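Local coordinates for possible adhesin (Caldicellulosiruptor kronotskyensis, PDB 4WA0), which probably mediates attachment of this extremely thermophilic bacterium to cellulose as a tapirin, the present chain being its C-terminal beta-helix domain, which binds magnesium, at residues A111-V117 and V132-T138; V125-G131 and L146-A152; L83-R87 and Q107-A111; V73-I77 and I95-T99. One frame throughout, in Å; residues are numbered along the deposited sequence.

Contact 1: residues A111-V117 and V132-T138; sequences AGSYKFV and VNMEVST
Phe116 lies beside the selenomethionine Met134 on the next coil of a parallel beta-helix: Phe116 CE2 is 3.9 Å from Met134 SE, and the selenium approaches the ring edge, 5.1 Å from the centroid, in a Met-aromatic contact. Strands 112-116 and 132-136 run parallel, their axes 4.7 Å apart and 15° off alignment, in the register Gly112-Val132, Ser113-Asn133, Tyr114-Met134, Lys115-Glu135 and Phe116-Val136. Their hydrogen bonds alternate: Asn133 N to Gly112 O (3.0 Å), Tyr114 N to Asn133 O (2.9 Å), Glu135 N to Tyr114 O (2.7 Å), Phe116 N to Glu135 O (3.0 Å) and Ser137 N to Phe116 O (2.9 Å).

Side chains alternate as well. Tyr114, Phe116, Val132, Met134 and Val136 form the buried face, where bulky apolar groups fill the coil interior. Tyr114 (chi1 m) brings CE1 within 4.0 Å of Val132 CG1, while its hydroxyl bonds to Gly110 O. At Gly112 (phi 156°, psi 171°) a CB would be jammed against the carbonyl O of Ala111 and crowded by the Tyr114 ring, so glycine suits the position. The polar residues Ser113, Lys115, Asn133 and Glu135 occupy the other face; Lys115 is m at chi1, t at chi2 and chi3, and turns at chi4 (p), so that Lys115 NZ donates to Ser113 OG at 2.9 Å. Pairing continues through the corner, where Thr138 N reaches Val117 O at 3.0 Å.

Contact 2: residues V125-G131 and L146-A152; sequences VKLAGPG and LEVIDGA
Strands 125-128 and 146-149 are adjacent rungs of the beta-helix, parallel within 3° and 4.7 Å apart, paired Val125-Leu146, Lys126-Glu147, Leu127-Val148 and Ala128-Ile149. Four hydrogen bonds join them: Glu147 N to Val125 O (2.9 Å), Leu127 N to Glu147 O (2.8 Å), Ile149 N to Leu127 O (2.9 Å) and Gly129 N to Ile149 O (3.1 Å).

Lys126 is extended, t throughout, and Glu147 is t at chi1 and chi2, so Lys126 CD passes 3.7 Å from Glu147 OE1; Lys126 NZ stays 4.4 Å from Glu147 OE2, beyond a salt bridge. Ile149 takes p at chi1, laying CG1 3.7 Å from Ala128 CB. On the buried face Leu146 (t, p) brings CD1 to 4.0 Å from Val125 CG1. Leu127 (m, p) sets CD1 4.4 Å from Leu146 CD1 and has its CB 3.6 Å from the small Ala152 CB.

A type I' turn from Ile149 to Ala152 follows, Asp150 and Gly151 at positive phi, closed by Ala152 N to Ile149 O (3.2 Å). At Gly151 a CB would sit 3.1 Å from Pro130 CA, and at Gly129 it would jam against the preceding carbonyl O. Strands 106-108 and 166-170 flank the pair, and Leu127 packs inward on 132-136 and 153-156.

Contact 3: residues L83-R87 and Q107-A111; sequences LKANR and QLYGA
Tyr109 and Arg87 bury the most surface here, just beyond the point where two parallel beta-helix strands end. Tyr109, at phi -105°, psi -36°, leaves the extended conformation, and with chi1 m its ring meets the Lys84 aliphatic chain, CE2 to Lys84 CE being 3.7 Å. Its carbonyl O accepts a 2.9 Å hydrogen bond from Arg87 NH1. Arg87 is long enough for this because chi1 to chi3 are all t; its CB lies 4.0 Å from Tyr109 CB, and NH1 also bonds to Pro130 O, so one arginine joins three successive coils.

Ala85 has a share in three backbone hydrogen bonds. Its N donates to Gln107 O (2.9 Å), while its O accepts from both Tyr109 N (2.9 Å) and Gly110 N (3.0 Å), a bifurcated end to the pairing that Gln107 N to Leu83 O (2.7 Å) begins. The register is Lys84-Gln107 and Ala85-Leu108, and the small Ala85 CB sits 4.0 Å from Leu108 CD2. Gly110 suits its place because a CB would clash with Asn86 O.

Strand 83-85 lies between 56-58 and 106-108, beyond which 125-128 comes next, and the methyl of Ala85 and side chain of Leu108 face Tyr114 of strand 112-116.

Contact 4: residues V73-I77 and I95-T99; sequences VRNII and IDAKT
This parallel pair turns a corner at a beta bulge. Val73 is matched with Ala97 but Ile76 with Thr99, so 73-77 carries one residue more between the bridges. Arg74 (phi -76°, psi -25°) and Asn75 (-122°, -100°) make the turn, answered by Lys98 alone (-70°, -51°). Hydrogen bonds bracket it: Val73 N to Asp96 O (2.9 Å), Thr99 N to Asn75 O (3.0 Å) and Ile77 N to Thr99 O (3.0 Å), with a weak Lys98 N to Val73 O (3.3 Å).

Inside the corner, small Ala97 leaves a hollow. Ile77 (m, t) pushes CD1 into it, 3.7 Å from both Ala97 CB and Ile95 CG2, and Val73 CB covers Ala97 CB at 4.1 Å. Outside, Lys98 CB nestles under the bulging carbonyls, 3.5 Å from Arg74 O and 3.4 Å from Asn75 O. Lys98, t to chi3 and m at chi4, carries NZ to a water (2.8 Å) also bonding Asn75 OD1 (2.7 Å) and Thr99 OG1 (2.7 Å).

Asn75 ND2 bonds Asn49 OD1 and Thr99 OG1 bonds Gln118 NE2, linking coils, while Ile76 packs on helix 217-224. Stacked corners between sheets are typical of a parallel beta-helix; this one carries a bulge.

In the fold
All four contacts join successive coils of one parallel beta-helix. Along the chain the segments of contacts 3 and 4 alternate, then those of contacts 1 and 2. Contacts 2 and 3 belong to one sheet, where strands 106-108 and 125-128 are neighbours, with centres 10 Å apart. Contacts 1 and 4, centres 11 Å apart, share another sheet through strands 112-116 and 93-97, and contact 4 turns the corner into the third. Contact 1 touches all the others, sharing Ala111 with contact 3; contact 4 meets neither contact 2, its centre 21 Å away, nor contact 3. Together they build a hydrogen-bonded stack round a buried interior, away from the magnesium site, in a probable adhesion domain.

Contact 1: residues A111-V117 and V132-T138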
loop_
_atom_site.group_PDB
_atom_site.type_symbol
_atom_site.label_atom_id
_atom_site.label_comp_id
_atom_site.label_asym_id
_atom_site.label_seq_id
_atom_site.Cartn_x
_atom_site.Cartn_y
_atom_site.Cartn_z
ATOM N N ALA A 111 -0.291 16.956 5.595
ATOM C CA ALA A 111 -1.281 17.569 4.736
ATOM C C ALA A 111 -1.614 16.694 3.539
ATOM O O ALA A 111 -0.759 15.986 3.072
ATOM C CB ALA A 111 -0.761 18.881 4.246
ATOM N N GLY A 112 -2.838 16.772 3.059
ATOM C CA GLY A 112 -3.256 15.984 1.955
ATOM C C GLY A 112 -4.750 15.791 1.940
ATOM O O GLY A 112 -5.432 16.150 2.879
ATOM N N SER A 113 -5.205 15.215 0.834
ATOM C CA SER A 113 -6.600 14.889 0.639
ATOM C C SER A 113 -6.761 13.338 0.777
ATOM O O SER A 113 -6.161 12.564 -0.035
ATOM C CB SER A 113 -7.063 15.367 -0.716
ATOM O OG SER A 113 -8.424 15.017 -0.939
ATOM N N TYR A 114 -7.475 12.966 1.818
ATOM C CA TYR A 114 -7.714 11.569 2.147
ATOM C C TYR A 114 -9.174 11.291 1.890
ATOM O O TYR A 114 -10.048 11.758 2.663
ATOM C CB TYR A 114 -7.278 11.297 3.578
ATOM C CG TYR A 114 -5.864 11.664 3.970
ATOM C CD1 TYR A 114 -5.516 12.976 4.345
ATOM C CD2 TYR A 114 -4.863 10.709 4.013
ATOM C CE1 TYR A 114 -4.214 13.273 4.698
ATOM C CE2 TYR A 114 -3.594 11.021 4.412
ATOM C CZ TYR A 114 -3.262 12.291 4.730
ATOM O OH TYR A 114 -1.962 12.556 5.090
ATOM N N LYS A 115 -9.486 10.499 0.847
ATOM C CA LYS A 115 -10.861 10.281 0.422
ATOM C C LYS A 115 -11.168 8.783 0.454
ATOM O O LYS A 115 -10.437 7.995 -0.127
ATOM C CB LYS A 115 -11.104 10.788 -1.013
ATOM C CG LYS A 115 -10.812 12.262 -1.159
ATOM C CD LYS A 115 -11.269 12.702 -2.573
ATOM C CE LYS A 115 -11.003 14.173 -2.855
ATOM N NZ LYS A 115 -9.628 14.220 -3.441
ATOM N N PHE A 116 -12.159 8.418 1.255
ATOM C CA PHE A 116 -12.548 7.033 1.478
ATOM C C PHE A 116 -14.022 6.886 1.176
ATOM O O PHE A 116 -14.823 7.685 1.623
ATOM C CB PHE A 116 -12.234 6.624 2.894
ATOM C CG PHE A 116 -10.754 6.817 3.257
ATOM C CD1 PHE A 116 -9.774 6.192 2.506
ATOM C CD2 PHE A 116 -10.345 7.623 4.326
ATOM C CE1 PHE A 116 -8.432 6.403 2.793
ATOM C CE2 PHE A 116 -9.019 7.793 4.650
ATOM C CZ PHE A 116 -8.055 7.192 3.871
ATOM N N VAL A 117 -14.399 5.823 0.497
ATOM C CA VAL A 117 -15.807 5.459 0.423
ATOM C C VAL A 117 -16.281 4.879 1.734
ATOM O O VAL A 117 -17.295 5.383 2.287
ATOM C CB VAL A 117 -16.103 4.552 -0.787
ATOM C CG1 VAL A 117 -17.560 4.131 -0.792
ATOM C CG2 VAL A 117 -15.679 5.183 -2.087
ATOM N N VAL A 132 -4.721 18.887 6.435
ATOM C CA VAL A 132 -5.074 17.488 6.581
ATOM C C VAL A 132 -6.614 17.392 6.399
ATOM O O VAL A 132 -7.388 17.766 7.341
ATOM C CB VAL A 132 -4.704 16.952 7.938
ATOM C CG1 VAL A 132 -5.023 15.434 7.987
ATOM C CG2 VAL A 132 -3.235 17.175 8.231
ATOM N N ASN A 133 -7.065 16.944 5.245
ATOM C CA ASN A 133 -8.501 17.003 4.889
ATOM C C ASN A 133 -8.981 15.621 4.498
ATOM O O ASN A 133 -8.462 15.030 3.526
ATOM C CB ASN A 133 -8.689 17.940 3.732
ATOM C CG ASN A 133 -8.394 19.375 4.100
ATOM O OD1 ASN A 133 -8.764 19.814 5.165
ATOM N ND2 ASN A 133 -7.599 20.054 3.282
HETATM N N MSE A 134 -9.867 15.040 5.288
HETATM C CA MSE A 134 -10.511 13.764 4.956
HETATM C C MSE A 134 -11.904 13.864 4.539
HETATM O O MSE A 134 -12.696 14.658 5.112
HETATM C CB MSE A 134 -10.403 12.899 6.210
HETATM C CG MSE A 134 -10.842 11.487 5.911
HETATM SE SE MSE A 134 -10.531 10.203 7.388
HETATM C CE MSE A 134 -11.917 10.858 8.486
ATOM N N GLU A 135 -12.288 13.058 3.570
ATOM C CA GLU A 135 -13.719 13.001 3.137
ATOM C C GLU A 135 -14.158 11.559 3.232
ATOM O O GLU A 135 -13.401 10.675 2.803
ATOM C CB GLU A 135 -13.922 13.413 1.691
ATOM C CG GLU A 135 -13.453 14.807 1.478
ATOM C CD GLU A 135 -13.722 15.430 0.123
ATOM O OE1 GLU A 135 -14.181 14.761 -0.836
ATOM O OE2 GLU A 135 -13.431 16.632 0.076
ATOM N N VAL A 136 -15.378 11.325 3.711
ATOM C CA VAL A 136 -15.983 9.992 3.740
ATOM C C VAL A 136 -17.208 10.044 2.870
ATOM O O VAL A 136 -18.092 10.890 3.086
ATOM C CB VAL A 136 -16.340 9.547 5.162
ATOM C CG1 VAL A 136 -17.081 8.217 5.088
ATOM C CG2 VAL A 136 -15.078 9.477 6.020
ATOM N N SER A 137 -17.243 9.207 1.830
ATOM C CA SER A 137 -18.367 9.364 0.883
ATOM C C SER A 137 -19.601 8.561 1.243
ATOM O O SER A 137 -20.728 9.028 0.886
ATOM C CB SER A 137 -17.882 9.201 -0.589
ATOM O OG SER A 137 -17.590 7.914 -0.907
ATOM N N THR A 138 -19.442 7.394 1.859
ATOM C CA THR A 138 -20.595 6.513 2.156
ATOM C C THR A 138 -20.761 6.090 3.634
ATOM O O THR A 138 -21.840 6.206 4.225
ATOM C CB THR A 138 -20.575 5.303 1.183
ATOM O OG1 THR A 138 -20.595 5.803 -0.147
ATOM C CG2 THR A 138 -21.720 4.380 1.361
#

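Contact 2: residues V125-G131 and L146-A152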
loop_
_atom_site.group_PDB
_atom_site.type_symbol
_atom_site.label_atom_id
_atom_site.label_comp_id
_atom_site.label_asym_id
_atom_site.label_seq_id
_atom_site.Cartn_x
_atom_site.Cartn_y
_atom_site.Cartn_z
ATOM N N VAL A 125 -9.294 7.670 15.264
ATOM C CA VAL A 125 -8.895 8.310 14.029
ATOM C C VAL A 125 -8.531 9.762 14.361
ATOM O O VAL A 125 -9.382 10.481 14.793
ATOM C CB VAL A 125 -9.935 8.223 12.913
ATOM C CG1 VAL A 125 -9.498 8.960 11.657
ATOM C CG2 VAL A 125 -10.248 6.767 12.615
ATOM N N LYS A 126 -7.260 10.119 14.243
ATOM C CA LYS A 126 -6.717 11.430 14.643
ATOM C C LYS A 126 -6.166 12.149 13.415
ATOM O O LYS A 126 -5.316 11.579 12.723
ATOM C CB LYS A 126 -5.661 11.223 15.688
ATOM C CG LYS A 126 -5.152 12.556 16.139
ATOM C CD LYS A 126 -4.065 12.453 17.152
ATOM C CE LYS A 126 -3.484 13.872 17.329
ATOM N NZ LYS A 126 -2.635 13.876 18.541
ATOM N N LEU A 127 -6.764 13.277 13.084
ATOM C CA LEU A 127 -6.232 14.172 12.034
ATOM C C LEU A 127 -5.714 15.423 12.712
ATOM O O LEU A 127 -6.428 16.016 13.494
ATOM C CB LEU A 127 -7.274 14.590 11.060
ATOM C CG LEU A 127 -7.750 13.512 10.105
ATOM C CD1 LEU A 127 -8.706 12.658 10.818
ATOM C CD2 LEU A 127 -8.571 14.233 9.026
ATOM N N ALA A 128 -4.435 15.740 12.466
ATOM C CA ALA A 128 -3.784 16.902 13.161
ATOM C C ALA A 128 -2.913 17.674 12.210
ATOM O O ALA A 128 -1.906 17.154 11.720
ATOM C CB ALA A 128 -2.998 16.413 14.338
ATOM N N GLY A 129 -3.310 18.900 11.951
ATOM C CA GLY A 129 -2.440 19.841 11.233
ATOM C C GLY A 129 -3.121 20.552 10.081
ATOM O O GLY A 129 -4.109 20.070 9.512
ATOM N N PRO A 130 -2.590 21.723 9.693
ATOM C CA PRO A 130 -3.139 22.399 8.570
ATOM C C PRO A 130 -3.087 21.550 7.311
ATOM O O PRO A 130 -2.151 20.822 7.058
ATOM C CB PRO A 130 -2.240 23.650 8.413
ATOM C CG PRO A 130 -1.753 23.887 9.779
ATOM C CD PRO A 130 -1.471 22.496 10.304
ATOM N N GLY A 131 -4.134 21.669 6.522
ATOM C CA GLY A 131 -4.187 20.955 5.260
ATOM C C GLY A 131 -4.474 19.456 5.267
ATOM O O GLY A 131 -4.431 18.852 4.175
ATOM N N LEU A 146 -12.984 10.089 16.960
ATOM C CA LEU A 146 -12.632 10.860 15.763
ATOM C C LEU A 146 -12.154 12.222 16.309
ATOM O O LEU A 146 -12.938 13.002 16.833
ATOM C CB LEU A 146 -13.815 10.991 14.827
ATOM C CG LEU A 146 -13.613 11.899 13.594
ATOM C CD1 LEU A 146 -12.421 11.470 12.769
ATOM C CD2 LEU A 146 -14.890 12.035 12.714
ATOM N N GLU A 147 -10.862 12.494 16.186
ATOM C CA GLU A 147 -10.209 13.697 16.726
ATOM C C GLU A 147 -9.724 14.484 15.526
ATOM O O GLU A 147 -8.921 13.984 14.709
ATOM C CB GLU A 147 -9.010 13.286 17.608
ATOM C CG GLU A 147 -8.357 14.509 18.171
ATOM C CD GLU A 147 -7.245 14.209 19.165
ATOM O OE1 GLU A 147 -6.936 13.008 19.375
ATOM O OE2 GLU A 147 -6.688 15.207 19.682
ATOM N N VAL A 148 -10.157 15.719 15.415
ATOM C CA VAL A 148 -9.875 16.586 14.275
ATOM C C VAL A 148 -9.342 17.917 14.791
ATOM O O VAL A 148 -10.113 18.718 15.354
ATOM C CB VAL A 148 -11.134 16.808 13.398
ATOM C CG1 VAL A 148 -10.822 17.496 12.076
ATOM C CG2 VAL A 148 -11.933 15.516 13.115
ATOM N N ILE A 149 -8.044 18.124 14.699
ATOM C CA ILE A 149 -7.383 19.256 15.397
ATOM C C ILE A 149 -6.383 20.023 14.524
ATOM O O ILE A 149 -5.864 19.508 13.504
ATOM C CB ILE A 149 -6.729 18.827 16.741
ATOM C CG1 ILE A 149 -5.478 17.957 16.579
ATOM C CG2 ILE A 149 -7.789 18.127 17.631
ATOM C CD1 ILE A 149 -4.730 17.724 17.838
ATOM N N ASP A 150 -6.045 21.216 15.010
ATOM C CA ASP A 150 -4.893 21.941 14.524
ATOM C C ASP A 150 -5.020 22.266 13.036
ATOM O O ASP A 150 -3.990 22.408 12.311
ATOM C CB ASP A 150 -3.591 21.191 14.838
ATOM C CG ASP A 150 -3.339 21.007 16.320
ATOM O OD1 ASP A 150 -3.961 21.683 17.203
ATOM O OD2 ASP A 150 -2.481 20.170 16.671
ATOM N N GLY A 151 -6.255 22.469 12.573
ATOM C CA GLY A 151 -6.489 22.884 11.223
ATOM C C GLY A 151 -7.013 21.846 10.257
ATOM O O GLY A 151 -7.357 22.192 9.113
ATOM N N ALA A 152 -7.054 20.580 10.726
ATOM C CA ALA A 152 -7.560 19.488 9.965
ATOM C C ALA A 152 -9.038 19.688 9.727
ATOM O O ALA A 152 -9.713 20.348 10.539
ATOM C CB ALA A 152 -7.269 18.169 10.642
HETATM O O HOH W 1 -7.197 21.683 6.521
HETATM O O HOH W 2 -5.776 24.207 7.668
#

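Contact 3: residues L83-R87 and Q107-A111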
loop_
_atom_site.group_PDB
_atom_site.type_symbol
_atom_site.label_atom_id
_atom_site.label_comp_id
_atom_site.label_asym_id
_atom_site.label_seq_id
_atom_site.Cartn_x
_atom_site.Cartn_y
_atom_site.Cartn_z
ATOM N N LEU A 83 -1.955 3.059 11.228
ATOM C CA LEU A 83 -1.524 3.818 10.069
ATOM C C LEU A 83 -1.065 5.190 10.481
ATOM O O LEU A 83 -1.816 5.963 11.196
ATOM C CB LEU A 83 -2.662 3.974 9.114
ATOM C CG LEU A 83 -2.412 4.900 7.908
ATOM C CD1 LEU A 83 -1.260 4.497 7.020
ATOM C CD2 LEU A 83 -3.688 4.886 7.088
ATOM N N LYS A 84 0.120 5.573 10.033
ATOM C CA LYS A 84 0.652 6.866 10.378
ATOM C C LYS A 84 1.135 7.587 9.130
ATOM O O LYS A 84 2.083 7.104 8.486
ATOM C CB LYS A 84 1.814 6.754 11.381
ATOM C CG LYS A 84 2.338 8.113 11.751
ATOM C CD LYS A 84 3.321 8.142 12.894
ATOM C CE LYS A 84 3.073 9.422 13.692
ATOM N NZ LYS A 84 4.254 9.904 14.437
ATOM N N ALA A 85 0.493 8.724 8.821
ATOM C CA ALA A 85 0.908 9.589 7.674
ATOM C C ALA A 85 1.682 10.764 8.222
ATOM O O ALA A 85 1.145 11.681 8.811
ATOM C CB ALA A 85 -0.258 9.983 6.844
ATOM N N ASN A 86 3.001 10.680 8.121
ATOM C CA ASN A 86 3.869 11.667 8.684
ATOM C C ASN A 86 3.872 13.012 7.895
ATOM O O ASN A 86 3.449 13.082 6.728
ATOM C CB ASN A 86 5.300 11.110 8.866
ATOM C CG ASN A 86 5.378 10.078 9.972
ATOM O OD1 ASN A 86 4.746 10.241 11.035
ATOM N ND2 ASN A 86 6.163 9.062 9.770
ATOM N N ARG A 87 4.387 14.051 8.553
ATOM C CA ARG A 87 4.302 15.398 8.071
ATOM C C ARG A 87 5.680 16.020 7.886
ATOM O O ARG A 87 6.461 16.175 8.863
ATOM C CB ARG A 87 3.502 16.257 9.055
ATOM C CG ARG A 87 3.271 17.699 8.643
ATOM C CD ARG A 87 2.359 18.415 9.603
ATOM N NE ARG A 87 2.089 19.719 9.085
ATOM C CZ ARG A 87 1.008 20.065 8.405
ATOM N NH1 ARG A 87 0.000 19.229 8.244
ATOM N NH2 ARG A 87 0.907 21.287 7.978
ATOM N N GLN A 107 -3.509 7.771 12.282
ATOM C CA GLN A 107 -2.958 9.082 12.649
ATOM C C GLN A 107 -2.529 9.836 11.389
ATOM O O GLN A 107 -1.586 9.387 10.713
ATOM C CB GLN A 107 -1.791 8.910 13.608
ATOM C CG GLN A 107 -2.248 8.631 15.038
ATOM C CD GLN A 107 -1.090 8.522 16.011
ATOM O OE1 GLN A 107 -0.053 9.128 15.816
ATOM N NE2 GLN A 107 -1.274 7.750 17.067
ATOM N N LEU A 108 -3.231 10.905 11.022
ATOM C CA LEU A 108 -2.967 11.612 9.774
ATOM C C LEU A 108 -2.423 12.984 10.133
ATOM O O LEU A 108 -3.181 13.866 10.528
ATOM C CB LEU A 108 -4.181 11.723 8.897
ATOM C CG LEU A 108 -4.931 10.418 8.560
ATOM C CD1 LEU A 108 -6.105 10.680 7.633
ATOM C CD2 LEU A 108 -4.020 9.370 7.982
ATOM N N TYR A 109 -1.117 13.158 9.982
ATOM C CA TYR A 109 -0.428 14.410 10.266
ATOM C C TYR A 109 -0.037 15.137 8.986
ATOM O O TYR A 109 -0.041 16.373 8.938
ATOM C CB TYR A 109 0.796 14.123 11.118
ATOM C CG TYR A 109 0.463 13.628 12.532
ATOM C CD1 TYR A 109 -0.791 13.798 13.085
ATOM C CD2 TYR A 109 1.338 12.866 13.222
ATOM C CE1 TYR A 109 -1.126 13.247 14.332
ATOM C CE2 TYR A 109 1.020 12.380 14.502
ATOM C CZ TYR A 109 -0.205 12.590 15.036
ATOM O OH TYR A 109 -0.531 12.069 16.309
ATOM N N GLY A 110 0.350 14.389 7.937
ATOM C CA GLY A 110 0.750 15.063 6.727
ATOM C C GLY A 110 -0.417 15.696 6.021
ATOM O O GLY A 110 -1.463 15.086 5.943
ATOM N N ALA A 111 -0.291 16.956 5.595
ATOM C CA ALA A 111 -1.281 17.569 4.736
ATOM C C ALA A 111 -1.614 16.694 3.539
ATOM O O ALA A 111 -0.759 15.986 3.072
ATOM C CB ALA A 111 -0.761 18.881 4.246
#

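Contact 4: residues V73-I77 and I95-T99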
loop_
_atom_site.group_PDB
_atom_site.type_symbol
_atom_site.label_atom_id
_atom_site.label_comp_id
_atom_site.label_asym_id
_atom_site.label_seq_id
_atom_site.Cartn_x
_atom_site.Cartn_y
_atom_site.Cartn_z
ATOM N N VAL A 73 -6.144 3.461 -4.508
ATOM C CA VAL A 73 -6.382 2.063 -4.218
ATOM C C VAL A 73 -7.832 1.787 -4.569
ATOM O O VAL A 73 -8.760 2.354 -3.965
ATOM C CB VAL A 73 -6.065 1.725 -2.760
ATOM C CG1 VAL A 73 -6.351 0.243 -2.503
ATOM C CG2 VAL A 73 -4.597 2.078 -2.379
ATOM N N ARG A 74 -8.029 0.911 -5.548
ATOM C CA ARG A 74 -9.344 0.704 -6.131
ATOM C C ARG A 74 -10.249 -0.109 -5.249
ATOM O O ARG A 74 -11.487 -0.034 -5.405
ATOM C CB ARG A 74 -9.241 0.040 -7.506
ATOM C CG ARG A 74 -8.485 0.840 -8.551
ATOM C CD ARG A 74 -8.367 -0.059 -9.780
ATOM N NE ARG A 74 -7.488 0.522 -10.749
ATOM C CZ ARG A 74 -6.380 -0.030 -11.243
ATOM N NH1 ARG A 74 -6.009 -1.254 -10.952
ATOM N NH2 ARG A 74 -5.725 0.647 -12.185
ATOM N N ASN A 75 -9.688 -0.929 -4.399
ATOM C CA ASN A 75 -10.425 -1.766 -3.519
ATOM C C ASN A 75 -10.014 -1.456 -2.064
ATOM O O ASN A 75 -10.467 -0.465 -1.528
ATOM C CB ASN A 75 -10.350 -3.256 -3.948
ATOM C CG ASN A 75 -11.272 -4.080 -3.137
ATOM O OD1 ASN A 75 -12.401 -3.636 -2.877
ATOM N ND2 ASN A 75 -10.851 -5.249 -2.711
ATOM N N ILE A 76 -9.147 -2.257 -1.452
ATOM C CA ILE A 76 -8.936 -2.220 -0.020
ATOM C C ILE A 76 -7.527 -1.782 0.399
ATOM O O ILE A 76 -6.564 -2.233 -0.161
ATOM C CB ILE A 76 -9.237 -3.610 0.604
ATOM C CG1 ILE A 76 -10.739 -3.944 0.464
ATOM C CG2 ILE A 76 -8.736 -3.688 2.042
ATOM C CD1 ILE A 76 -11.154 -5.385 0.722
ATOM N N ILE A 77 -7.446 -0.881 1.374
ATOM C CA ILE A 77 -6.241 -0.643 2.180
ATOM C C ILE A 77 -6.531 -1.407 3.507
ATOM O O ILE A 77 -7.487 -1.053 4.239
ATOM C CB ILE A 77 -5.999 0.864 2.441
ATOM C CG1 ILE A 77 -5.733 1.618 1.110
ATOM C CG2 ILE A 77 -4.806 1.064 3.378
ATOM C CD1 ILE A 77 -5.396 3.043 1.238
ATOM N N ILE A 95 -4.558 10.210 -0.537
ATOM C CA ILE A 95 -4.928 8.785 -0.504
ATOM C C ILE A 95 -6.362 8.726 -0.916
ATOM O O ILE A 95 -7.181 9.358 -0.274
ATOM C CB ILE A 95 -4.767 8.105 0.838
ATOM C CG1 ILE A 95 -3.350 8.290 1.415
ATOM C CG2 ILE A 95 -5.089 6.660 0.710
ATOM C CD1 ILE A 95 -3.097 7.607 2.721
ATOM N N ASP A 96 -6.690 7.927 -1.915
ATOM C CA ASP A 96 -8.065 7.779 -2.360
ATOM C C ASP A 96 -8.334 6.296 -2.486
ATOM O O ASP A 96 -7.729 5.672 -3.399
ATOM C CB ASP A 96 -8.204 8.497 -3.701
ATOM C CG ASP A 96 -9.612 8.552 -4.190
ATOM O OD1 ASP A 96 -10.273 7.501 -4.139
ATOM O OD2 ASP A 96 -10.038 9.636 -4.718
ATOM N N ALA A 97 -9.112 5.724 -1.538
ATOM C CA ALA A 97 -9.403 4.299 -1.433
ATOM C C ALA A 97 -10.873 4.026 -1.358
ATOM O O ALA A 97 -11.609 4.783 -0.756
ATOM C CB ALA A 97 -8.713 3.626 -0.238
ATOM N N LYS A 98 -11.325 2.902 -1.914
ATOM C CA LYS A 98 -12.709 2.531 -1.724
ATOM C C LYS A 98 -12.913 2.128 -0.254
ATOM O O LYS A 98 -13.838 2.599 0.379
ATOM C CB LYS A 98 -13.114 1.380 -2.670
ATOM C CG LYS A 98 -14.540 0.913 -2.539
ATOM C CD LYS A 98 -14.824 -0.077 -3.658
ATOM C CE LYS A 98 -16.045 -0.908 -3.357
ATOM N NZ LYS A 98 -15.885 -1.782 -2.159
ATOM N N THR A 99 -12.097 1.238 0.267
ATOM C CA THR A 99 -12.376 0.645 1.619
ATOM C C THR A 99 -11.065 0.760 2.367
ATOM O O THR A 99 -10.038 0.475 1.799
ATOM C CB THR A 99 -12.783 -0.787 1.559
ATOM O OG1 THR A 99 -14.013 -0.960 0.809
ATOM C CG2 THR A 99 -12.932 -1.414 2.964
HETATM O O HOH W 3 -10.075 4.747 -5.114
HETATM O O HOH W 4 -13.978 -3.195 -0.674
#